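Local coordinates for DNA annealing helicase and endonuclease ZRANB3 (Homo sapiens, PDB 5MKW), which anneals DNA as an ATP-dependent helicase and cuts it as an endonuclease to maintain genome stability at stalled replication forks, with its HNH domain present here, at residues Ala10-Phe13 with Glu14-Gly18; Thr49-Ser52 with Lys53-Leu56; Glu57-Asn60 with Glu61-Arg64. All blocks are in the same frame, centred on the assembly; numbering follows the deposited sequence.

Contact 1: Ala10-Phe13 with Glu14-Gly18; sequences AKVF and ETEHG
Val12 O, in the last turn of helix 5-16 in the HNH domain, accepts two backbone amides where the helix runs out: Glu16 N at 2.9 Å, lying in the carbonyl plane, and Thr15 N, standing about 50° above it. His17 N closes the next turn on Phe13 O at 2.9 Å, yet His17 itself has left helical geometry with positive phi, and Gly18, also at positive phi, carries the chain away to backbone bonds with Ala27 and Gln28. This bend folds the backbone over the Phe13 ring. Its CG, anti to the backbone N (chi1 -171°) and beside the carbonyl carbon, brings the ring against the His17-Gly18 backbone, with CD1 3.4 Å from Gly18 N, and His17 CA sits over its face, 3.7 Å from the centroid, as a CH-pi contact. The imidazole of His17 directs its edge at the same ring in a T-shaped pair with planes at 73°. A CB at Gly18 would come very close to Phe13 CE1, so the bare backbone suits this spot. On the outer side, the bent Lys11 chain lies alongside Glu14, and Lys11 NZ forms a rather long salt bridge to Glu14 OE1 at 3.5 Å. Inward, Val12 packs on Leu89 and Leu92, while its CG1 touches Glu16 OE1 at 3.3 Å, the oxygen that also hydrogen-bonds Thr94 OG1. One water lies 2.7 Å from both Lys11 O and Thr15 OG1.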
ATOM      1  N   ALA A  10      -9.949  -3.939  -7.761  1.00 20.28           N
ATOM      2  CA  ALA A  10     -10.095  -4.966  -8.798  1.00 22.42           C
ATOM      3  C   ALA A  10      -9.910  -4.346 -10.168  1.00 21.64           C
ATOM      4  O   ALA A  10      -9.223  -4.918 -11.023  1.00 20.54           O
ATOM      5  CB  ALA A  10     -11.436  -5.655  -8.691  1.00 22.60           C
ATOM      6  N   LYS A  11     -10.410  -3.149 -10.342  1.00 22.24           N
ATOM      7  CA  LYS A  11     -10.245  -2.443 -11.631  1.00 25.92           C
ATOM      8  C   LYS A  11      -8.802  -2.091 -11.917  1.00 24.30           C
ATOM      9  O   LYS A  11      -8.316  -2.334 -13.025  1.00 23.09           O
ATOM     10  CB  LYS A  11     -11.047  -1.172 -11.703  1.00 28.56           C
ATOM     11  CG  LYS A  11     -12.547  -1.343 -11.797  1.00 34.68           C
ATOM     12  CD  LYS A  11     -12.995  -2.087 -13.030  1.00 38.57           C
ATOM     13  CE  LYS A  11     -12.515  -1.439 -14.301  1.00 42.16           C
ATOM     14  NZ  LYS A  11     -13.195  -2.141 -15.418  1.00 46.88           N
ATOM     15  N   VAL A  12      -8.080  -1.608 -10.901  1.00 22.22           N
ATOM     16  CA  VAL A  12      -6.674  -1.269 -11.111  1.00 21.58           C
ATOM     17  C   VAL A  12      -5.851  -2.550 -11.340  1.00 20.84           C
ATOM     18  O   VAL A  12      -4.998  -2.597 -12.208  1.00 22.16           O
ATOM     19  CB  VAL A  12      -6.114  -0.452  -9.938  1.00 23.38           C
ATOM     20  CG1 VAL A  12      -4.628  -0.302 -10.073  1.00 25.00           C
ATOM     21  CG2 VAL A  12      -6.787   0.917  -9.855  1.00 24.30           C
ATOM     22  N   PHE A  13      -6.220  -3.632 -10.663  1.00 19.97           N
ATOM     23  CA  PHE A  13      -5.470  -4.901 -10.761  1.00 19.13           C
ATOM     24  C   PHE A  13      -5.547  -5.488 -12.170  1.00 20.13           C
ATOM     25  O   PHE A  13      -4.594  -6.093 -12.621  1.00 19.55           O
ATOM     26  CB  PHE A  13      -6.037  -5.909  -9.772  1.00 19.50           C
ATOM     27  CG  PHE A  13      -5.230  -7.164  -9.637  1.00 20.82           C
ATOM     28  CD1 PHE A  13      -4.183  -7.241  -8.718  1.00 22.59           C
ATOM     29  CD2 PHE A  13      -5.501  -8.260 -10.443  1.00 21.68           C
ATOM     30  CE1 PHE A  13      -3.456  -8.388  -8.589  1.00 23.91           C
ATOM     31  CE2 PHE A  13      -4.772  -9.429 -10.326  1.00 23.11           C
ATOM     32  CZ  PHE A  13      -3.713  -9.476  -9.436  1.00 24.23           C
ATOM     33  N   GLU A  14      -6.671  -5.256 -12.871  1.00 21.34           N
ATOM     34  CA  GLU A  14      -6.859  -5.755 -14.257  1.00 24.85           C
ATOM     35  C   GLU A  14      -5.689  -5.294 -15.123  1.00 25.17           C
ATOM     36  O   GLU A  14      -5.373  -5.933 -16.108  1.00 24.94           O
ATOM     37  CB  GLU A  14      -8.153  -5.187 -14.844  1.00 27.81           C
ATOM     38  CG  GLU A  14      -9.441  -5.838 -14.372  1.00 28.88           C
ATOM     39  CD  GLU A  14     -10.669  -5.122 -14.939  1.00 35.24           C
ATOM     40  OE1 GLU A  14     -11.718  -5.099 -14.253  1.00 36.92           O
ATOM     41  OE2 GLU A  14     -10.492  -4.338 -15.907  1.00 35.25           O
ATOM     42  N   THR A  15      -5.167  -4.095 -14.836  1.00 23.33           N
ATOM     43  CA  THR A  15      -4.062  -3.543 -15.567  1.00 26.15           C
ATOM     44  C   THR A  15      -2.706  -3.714 -14.871  1.00 26.74           C
ATOM     45  O   THR A  15      -1.719  -3.949 -15.542  1.00 30.10           O
ATOM     46  CB  THR A  15      -4.314  -2.053 -15.905  1.00 29.28           C
ATOM     47  OG1 THR A  15      -5.368  -1.947 -16.857  1.00 31.87           O
ATOM     48  CG2 THR A  15      -3.106  -1.430 -16.525  1.00 33.54           C
ATOM     49  N   GLU A  16      -2.628  -3.652 -13.541  1.00 22.92           N
ATOM     50  CA  GLU A  16      -1.321  -3.524 -12.895  1.00 21.81           C
ATOM     51  C   GLU A  16      -0.884  -4.784 -12.163  1.00 22.37           C
ATOM     52  O   GLU A  16       0.320  -4.958 -11.897  1.00 21.33           O
ATOM     53  CB  GLU A  16      -1.348  -2.290 -11.963  1.00 22.79           C
ATOM     54  CG  GLU A  16      -1.429  -1.023 -12.764  1.00 24.66           C
ATOM     55  CD  GLU A  16      -1.430   0.253 -11.960  1.00 25.88           C
ATOM     56  OE1 GLU A  16      -1.462   0.247 -10.716  1.00 25.89           O
ATOM     57  OE2 GLU A  16      -1.447   1.311 -12.619  1.00 30.92           O
ATOM     58  N   HIS A  17      -1.836  -5.697 -11.928  1.00 21.62           N
ATOM     59  CA  HIS A  17      -1.579  -6.989 -11.328  1.00 23.27           C
ATOM     60  C   HIS A  17      -0.810  -6.915 -10.010  1.00 20.94           C
ATOM     61  O   HIS A  17       0.001  -7.790  -9.723  1.00 19.46           O
ATOM     62  CB  HIS A  17      -0.828  -7.895 -12.285  1.00 26.47           C
ATOM     63  CG  HIS A  17      -1.463  -7.974 -13.624  1.00 29.53           C
ATOM     64  ND1 HIS A  17      -2.635  -8.668 -13.845  1.00 34.07           N
ATOM     65  CD2 HIS A  17      -1.208  -7.292 -14.760  1.00 33.11           C
ATOM     66  CE1 HIS A  17      -3.024  -8.482 -15.093  1.00 35.89           C
ATOM     67  NE2 HIS A  17      -2.184  -7.637 -15.664  1.00 37.16           N
ATOM     68  N   GLY A  18      -1.081  -5.893  -9.202  1.00 18.03           N
ATOM     69  CA  GLY A  18      -0.481  -5.809  -7.894  1.00 18.88           C
ATOM     70  C   GLY A  18       0.992  -5.466  -7.934  1.00 18.72           C
ATOM     71  O   GLY A  18       1.710  -5.751  -6.970  1.00 19.86           O
TER
HETATM   72  O   HOH W   1      -7.021  -0.981 -14.989  1.00 35.30           O

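Contact 2: Thr49-Ser52 with Lys53-Leu56; sequences TWTS and KLPL
A 3-10 turn beginning at Trp50 sits in the loop between helices 39-47 and 56-64, beside the four-cysteine zinc site of the HNH domain, and leads into the second of these helices. It is closed on Leu54 by the 2.9 Å hydrogen bond from Leu54 N to Thr51 O; the bond is nearly straight at the hydrogen (169°), but the donor stands 51° above the carbonyl plane. One residue earlier, Lys53 N makes a weak bond of 3.3 Å to Trp50 O. The start of the turn is fixed by Thr49 O, which Ser52 N and Ser52 OG grip from opposite faces of its plane. Ser52 OG can double back to this carbonyl, at 3.1 Å, because it stands between its own backbone N and carbonyl carbon (chi1 69°). The Leu54 side chain folds back against the turn: its CD1 meets Thr51 CG2 at 3.8 Å, and its CG lies against Thr51 O. The Thr51 methyl also lies over one face of the Trp50 indole, offset toward the rim, whereas Thr51 OG1 is hydrogen-bonded to Leu46 O at the end of helix 39-47. Trp50 in turn packs on Ala27, Leu30 and Val98, with its side chain about 6 Å from the zinc ion, and so joins the turn to the metal-bound part of the fold. Just ahead of Pro55, the N-cap residue of helix 56-64, a single water donates to both Ser52 O and Leu54 O, the latter at 2.6 Å.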
ATOM      1  N   THR A  49      12.872  -9.258   2.660  1.00 23.28           N
ATOM      2  CA  THR A  49      12.554  -8.446   1.490  1.00 22.66           C
ATOM      3  C   THR A  49      11.950  -7.098   1.880  1.00 23.03           C
ATOM      4  O   THR A  49      12.047  -6.698   3.028  1.00 22.82           O
ATOM      5  CB  THR A  49      11.723  -9.274   0.475  1.00 22.34           C
ATOM      6  OG1 THR A  49      11.737  -8.616  -0.769  1.00 21.86           O
ATOM      7  CG2 THR A  49      10.326  -9.515   0.918  1.00 23.37           C
ATOM      8  N   TRP A  50      11.409  -6.373   0.912  1.00 24.62           N
ATOM      9  CA  TRP A  50      10.942  -4.972   1.069  1.00 23.81           C
ATOM     10  C   TRP A  50       9.915  -4.798   2.164  1.00 22.28           C
ATOM     11  O   TRP A  50       9.808  -3.722   2.748  1.00 24.66           O
ATOM     12  CB  TRP A  50      10.341  -4.460  -0.262  1.00 23.53           C
ATOM     13  CG  TRP A  50       9.140  -5.279  -0.760  1.00 23.12           C
ATOM     14  CD1 TRP A  50       9.158  -6.285  -1.678  1.00 25.86           C
ATOM     15  CD2 TRP A  50       7.776  -5.071  -0.437  1.00 22.89           C
ATOM     16  NE1 TRP A  50       7.876  -6.742  -1.922  1.00 23.52           N
ATOM     17  CE2 TRP A  50       7.017  -6.017  -1.145  1.00 24.45           C
ATOM     18  CE3 TRP A  50       7.108  -4.134   0.333  1.00 23.17           C
ATOM     19  CZ2 TRP A  50       5.633  -6.047  -1.089  1.00 23.83           C
ATOM     20  CZ3 TRP A  50       5.749  -4.257   0.494  1.00 22.43           C
ATOM     21  CH2 TRP A  50       5.017  -5.167  -0.254  1.00 21.58           C
ATOM     22  N   THR A  51       9.169  -5.850   2.470  1.00 21.33           N
ATOM     23  CA  THR A  51       8.222  -5.831   3.620  1.00 23.69           C
ATOM     24  C   THR A  51       8.900  -5.593   5.019  1.00 24.11           C
ATOM     25  O   THR A  51       8.253  -5.177   5.995  1.00 19.75           O
ATOM     26  CB  THR A  51       7.452  -7.175   3.679  1.00 23.63           C
ATOM     27  OG1 THR A  51       8.364  -8.256   3.410  1.00 24.14           O
ATOM     28  CG2 THR A  51       6.340  -7.199   2.657  1.00 22.31           C
ATOM     29  N   SER A  52      10.206  -5.805   5.091  1.00 24.24           N
ATOM     30  CA  SER A  52      10.927  -5.606   6.352  1.00 25.20           C
ATOM     31  C   SER A  52      10.794  -4.189   6.883  1.00 26.90           C
ATOM     32  O   SER A  52      10.982  -3.941   8.089  1.00 24.88           O
ATOM     33  CB  SER A  52      12.408  -5.912   6.176  1.00 25.15           C
ATOM     34  OG  SER A  52      13.032  -4.927   5.360  1.00 24.67           O
ATOM     35  N   LYS A  53      10.405  -3.272   6.009  1.00 25.08           N
ATOM     36  CA  LYS A  53      10.230  -1.889   6.390  1.00 27.91           C
ATOM     37  C   LYS A  53       8.840  -1.537   6.908  1.00 25.99           C
ATOM     38  O   LYS A  53       8.616  -0.428   7.322  1.00 24.54           O
ATOM     39  CB  LYS A  53      10.569  -0.990   5.218  1.00 32.89           C
ATOM     40  CG  LYS A  53      12.050  -0.968   4.914  1.00 38.76           C
ATOM     41  CD  LYS A  53      12.325   0.007   3.771  1.00 48.48           C
ATOM     42  CE  LYS A  53      13.812   0.317   3.638  1.00 57.61           C
ATOM     43  NZ  LYS A  53      14.007   1.660   3.025  1.00 60.68           N
ATOM     44  N   LEU A  54       7.924  -2.487   6.934  1.00 25.67           N
ATOM     45  CA  LEU A  54       6.581  -2.234   7.449  1.00 23.22           C
ATOM     46  C   LEU A  54       6.598  -2.194   8.975  1.00 23.48           C
ATOM     47  O   LEU A  54       7.480  -2.775   9.578  1.00 26.43           O
ATOM     48  CB  LEU A  54       5.644  -3.328   6.987  1.00 22.11           C
ATOM     49  CG  LEU A  54       5.340  -3.301   5.477  1.00 21.43           C
ATOM     50  CD1 LEU A  54       4.781  -4.617   5.018  1.00 21.24           C
ATOM     51  CD2 LEU A  54       4.402  -2.131   5.148  1.00 21.59           C
ATOM     52  N   PRO A  55       5.581  -1.572   9.600  1.00 23.24           N
ATOM     53  CA  PRO A  55       5.459  -1.640  11.065  1.00 21.95           C
ATOM     54  C   PRO A  55       5.350  -3.053  11.617  1.00 21.93           C
ATOM     55  O   PRO A  55       4.720  -3.927  11.003  1.00 20.63           O
ATOM     56  CB  PRO A  55       4.151  -0.855  11.364  1.00 24.49           C
ATOM     57  CG  PRO A  55       3.843  -0.071  10.142  1.00 24.81           C
ATOM     58  CD  PRO A  55       4.444  -0.871   8.988  1.00 23.43           C
ATOM     59  N   LEU A  56       6.003  -3.274  12.757  1.00 22.60           N
ATOM     60  CA  LEU A  56       5.969  -4.525  13.474  1.00 23.21           C
ATOM     61  C   LEU A  56       4.549  -5.022  13.676  1.00 22.98           C
ATOM     62  O   LEU A  56       4.286  -6.196  13.564  1.00 21.91           O
ATOM     63  CB  LEU A  56       6.663  -4.373  14.816  1.00 24.24           C
ATOM     64  CG  LEU A  56       6.597  -5.583  15.730  1.00 24.88           C
ATOM     65  CD1 LEU A  56       7.241  -6.812  15.090  1.00 26.66           C
ATOM     66  CD2 LEU A  56       7.304  -5.282  17.041  1.00 26.97           C
TER
HETATM   67  O   HOH W   2       9.798  -3.411  10.532  1.00 37.17           O

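Contact 3: Glu57-Asn60 with Glu61-Arg64; sequences EQLN and EMIR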
ATOM      1  N   GLU A  57       3.637  -4.111  13.968  1.00 21.97           N
ATOM      2  CA  GLU A  57       2.243  -4.463  14.178  1.00 24.24           C
ATOM      3  C   GLU A  57       1.670  -5.136  12.908  1.00 22.74           C
ATOM      4  O   GLU A  57       0.986  -6.158  12.952  1.00 22.93           O
ATOM      5  CB  GLU A  57       1.472  -3.159  14.497  1.00 28.48           C
ATOM      6  CG  GLU A  57      -0.045  -3.298  14.617  1.00 34.42           C
ATOM      7  CD  GLU A  57      -0.457  -4.095  15.866  1.00 42.37           C
ATOM      8  OE1 GLU A  57       0.284  -4.062  16.883  1.00 46.08           O
ATOM      9  OE2 GLU A  57      -1.534  -4.742  15.848  1.00 47.86           O
ATOM     10  N   GLN A  58       2.011  -4.587  11.765  1.00 23.03           N
ATOM     11  CA  GLN A  58       1.457  -5.102  10.516  1.00 22.97           C
ATOM     12  C   GLN A  58       2.109  -6.419  10.181  1.00 22.04           C
ATOM     13  O   GLN A  58       1.443  -7.380   9.785  1.00 21.06           O
ATOM     14  CB  GLN A  58       1.619  -4.080   9.394  1.00 23.68           C
ATOM     15  CG  GLN A  58       0.990  -4.567   8.112  1.00 25.64           C
ATOM     16  CD  GLN A  58       0.815  -3.458   7.088  1.00 28.42           C
ATOM     17  OE1 GLN A  58       0.730  -2.298   7.455  1.00 29.87           O
ATOM     18  NE2 GLN A  58       0.818  -3.803   5.810  1.00 24.76           N
ATOM     19  N   LEU A  59       3.428  -6.475  10.351  1.00 21.99           N
ATOM     20  CA  LEU A  59       4.173  -7.707  10.134  1.00 20.89           C
ATOM     21  C   LEU A  59       3.665  -8.845  11.030  1.00 21.52           C
ATOM     22  O   LEU A  59       3.518  -9.992  10.573  1.00 21.24           O
ATOM     23  CB  LEU A  59       5.685  -7.486  10.353  1.00 21.60           C
ATOM     24  CG  LEU A  59       6.318  -6.542   9.338  1.00 22.28           C
ATOM     25  CD1 LEU A  59       7.757  -6.221   9.732  1.00 23.97           C
ATOM     26  CD2 LEU A  59       6.249  -7.129   7.923  1.00 21.52           C
ATOM     27  N   ASN A  60       3.327  -8.547  12.288  1.00 23.20           N
ATOM     28  CA  ASN A  60       2.757  -9.587  13.144  1.00 22.63           C
ATOM     29  C   ASN A  60       1.399 -10.079  12.548  1.00 21.95           C
ATOM     30  O   ASN A  60       1.079 -11.268  12.572  1.00 20.42           O
ATOM     31  CB  ASN A  60       2.524  -9.074  14.561  1.00 23.57           C
ATOM     32  CG  ASN A  60       3.793  -8.910  15.351  1.00 24.10           C
ATOM     33  OD1 ASN A  60       4.824  -9.507  15.022  1.00 24.41           O
ATOM     34  ND2 ASN A  60       3.710  -8.140  16.428  1.00 22.25           N
ATOM     35  N   GLU A  61       0.606  -9.180  11.997  1.00 22.67           N
ATOM     36  CA  GLU A  61      -0.673  -9.621  11.378  1.00 24.92           C
ATOM     37  C   GLU A  61      -0.441 -10.468  10.141  1.00 22.60           C
ATOM     38  O   GLU A  61      -1.202 -11.405   9.843  1.00 22.61           O
ATOM     39  CB  GLU A  61      -1.504  -8.447  10.939  1.00 27.86           C
ATOM     40  CG  GLU A  61      -2.151  -7.677  12.068  1.00 33.59           C
ATOM     41  CD  GLU A  61      -2.825  -6.442  11.526  1.00 39.72           C
ATOM     42  OE1 GLU A  61      -3.147  -6.405  10.297  1.00 42.71           O
ATOM     43  OE2 GLU A  61      -2.971  -5.473  12.303  1.00 49.83           O
ATOM     44  N   MET A  62       0.561 -10.064   9.385  1.00 22.62           N
ATOM     45  CA  MET A  62       0.955 -10.801   8.176  1.00 21.11           C
ATOM     46  C   MET A  62       1.493 -12.210   8.448  1.00 21.82           C
ATOM     47  O   MET A  62       1.372 -13.076   7.615  1.00 20.53           O
ATOM     48  CB  MET A  62       1.971  -9.972   7.390  1.00 20.40           C
ATOM     49  CG  MET A  62       1.327  -8.711   6.775  1.00 19.88           C
ATOM     50  SD  MET A  62       2.498  -7.414   6.338  1.00 18.98           S
ATOM     51  CE  MET A  62       3.039  -7.813   4.688  1.00 19.83           C
ATOM     52  N   ILE A  63       2.149 -12.414   9.592  1.00 21.58           N
ATOM     53  CA  ILE A  63       2.610 -13.753   9.968  1.00 22.19           C
ATOM     54  C   ILE A  63       1.420 -14.648  10.320  1.00 22.63           C
ATOM     55  O   ILE A  63       1.381 -15.830   9.989  1.00 21.42           O
ATOM     56  CB  ILE A  63       3.599 -13.637  11.158  1.00 23.81           C
ATOM     57  CG1 ILE A  63       4.907 -13.000  10.707  1.00 23.54           C
ATOM     58  CG2 ILE A  63       3.827 -14.977  11.816  1.00 24.36           C
ATOM     59  CD1 ILE A  63       5.721 -12.382  11.835  1.00 27.58           C
ATOM     60  N   ARG A  64       0.421 -14.066  10.996  1.00 24.22           N
ATOM     61  CA  ARG A  64      -0.737 -14.825  11.438  0.50 24.97           C
ATOM     62  C   ARG A  64      -1.626 -15.138  10.241  1.00 23.41           C
ATOM     63  O   ARG A  64      -2.119 -16.253  10.093  1.00 21.81           O
ATOM     64  CB  ARG A  64      -1.512 -14.007  12.479  0.50 27.76           C
ATOM     65  CG  ARG A  64      -2.791 -14.635  12.988  0.50 29.46           C
ATOM     66  CD  ARG A  64      -3.290 -13.899  14.247  0.50 31.00           C
ATOM     67  NE  ARG A  64      -2.311 -12.944  14.788  0.50 30.53           N
ATOM     68  CZ  ARG A  64      -2.408 -11.628  14.650  0.50 30.88           C
ATOM     69  NH1 ARG A  64      -3.429 -11.119  13.982  0.50 33.02           N
ATOM     70  NH2 ARG A  64      -1.488 -10.816  15.161  0.50 30.86           N
TER
HETATM   71  O   HOH W   3      -0.796  -7.908  15.533  1.00 48.84           O
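Asn60, Glu61 and Met62 divide helix 56-64 of the HNH domain between a polar side and a buried one. Met62 N bonds Gln58 O at 2.9 Å, and the Met62 side chain then lies back over the preceding turn, where SD touches Gln58 CG at 3.7 Å and Leu59 CD2 at 4.1 Å. A bend at chi3 (87°) turns its methyl CE toward Leu54 and Thr51. Around it, Leu46, Leu54 and Phe71 enclose this side of the helix. Glu61 reaches back along the helix with CG over Glu57 O, and its carboxylate approaches that of Glu57, OE2 to OE2 at 3.9 Å, the two planes turned 76° apart. Its other oxygen, OE1, is hydrogen-bonded to His70 NE2. Cutting Glu61 back to an alanine would remove OE1, and His70 NE2 would probably lose this partner, its ring less restrained in rotation. Asn60 contributes mainly its carbonyl: Arg64 N bonds Asn60 O at 3.3 Å. The Arg64 side chain is modelled in two conformers, and in one of them, tentatively, its guanidinium lies with a face over that oxygen and a water links NH2 to Glu57 OE2. The two close carboxylates would be expected to repel each other; the His70 bond to Glu61 probably offsets part of that cost, with Arg64 at most a possible, indirect help in one conformer.

Overall arrangement
The three contacts are local and follow one another along the chain of the HNH domain. Contact 1 finishes helix 5-16, contact 2 shapes the loop that leads into helix 56-64, and contact 3 runs along that helix. Contacts 2 and 3, centres 10 Å apart, share one apolar core: buried Leu54 and Thr51 pack through CD1 and CG2 on Met62 CE, beside buried Leu59. Contact 1, about 23 Å from contact 2 between centres and across the chain's centre, is nearer the surface, four of its nine touching residues being exposed. Aromatic stacking marks contact 1; a carbonyl gripped by a serine's amide and hydroxyl marks contact 2, whose Trp50 lies near the zinc; contact 3 has a buried thioether on one side of the helix and charged groups on another.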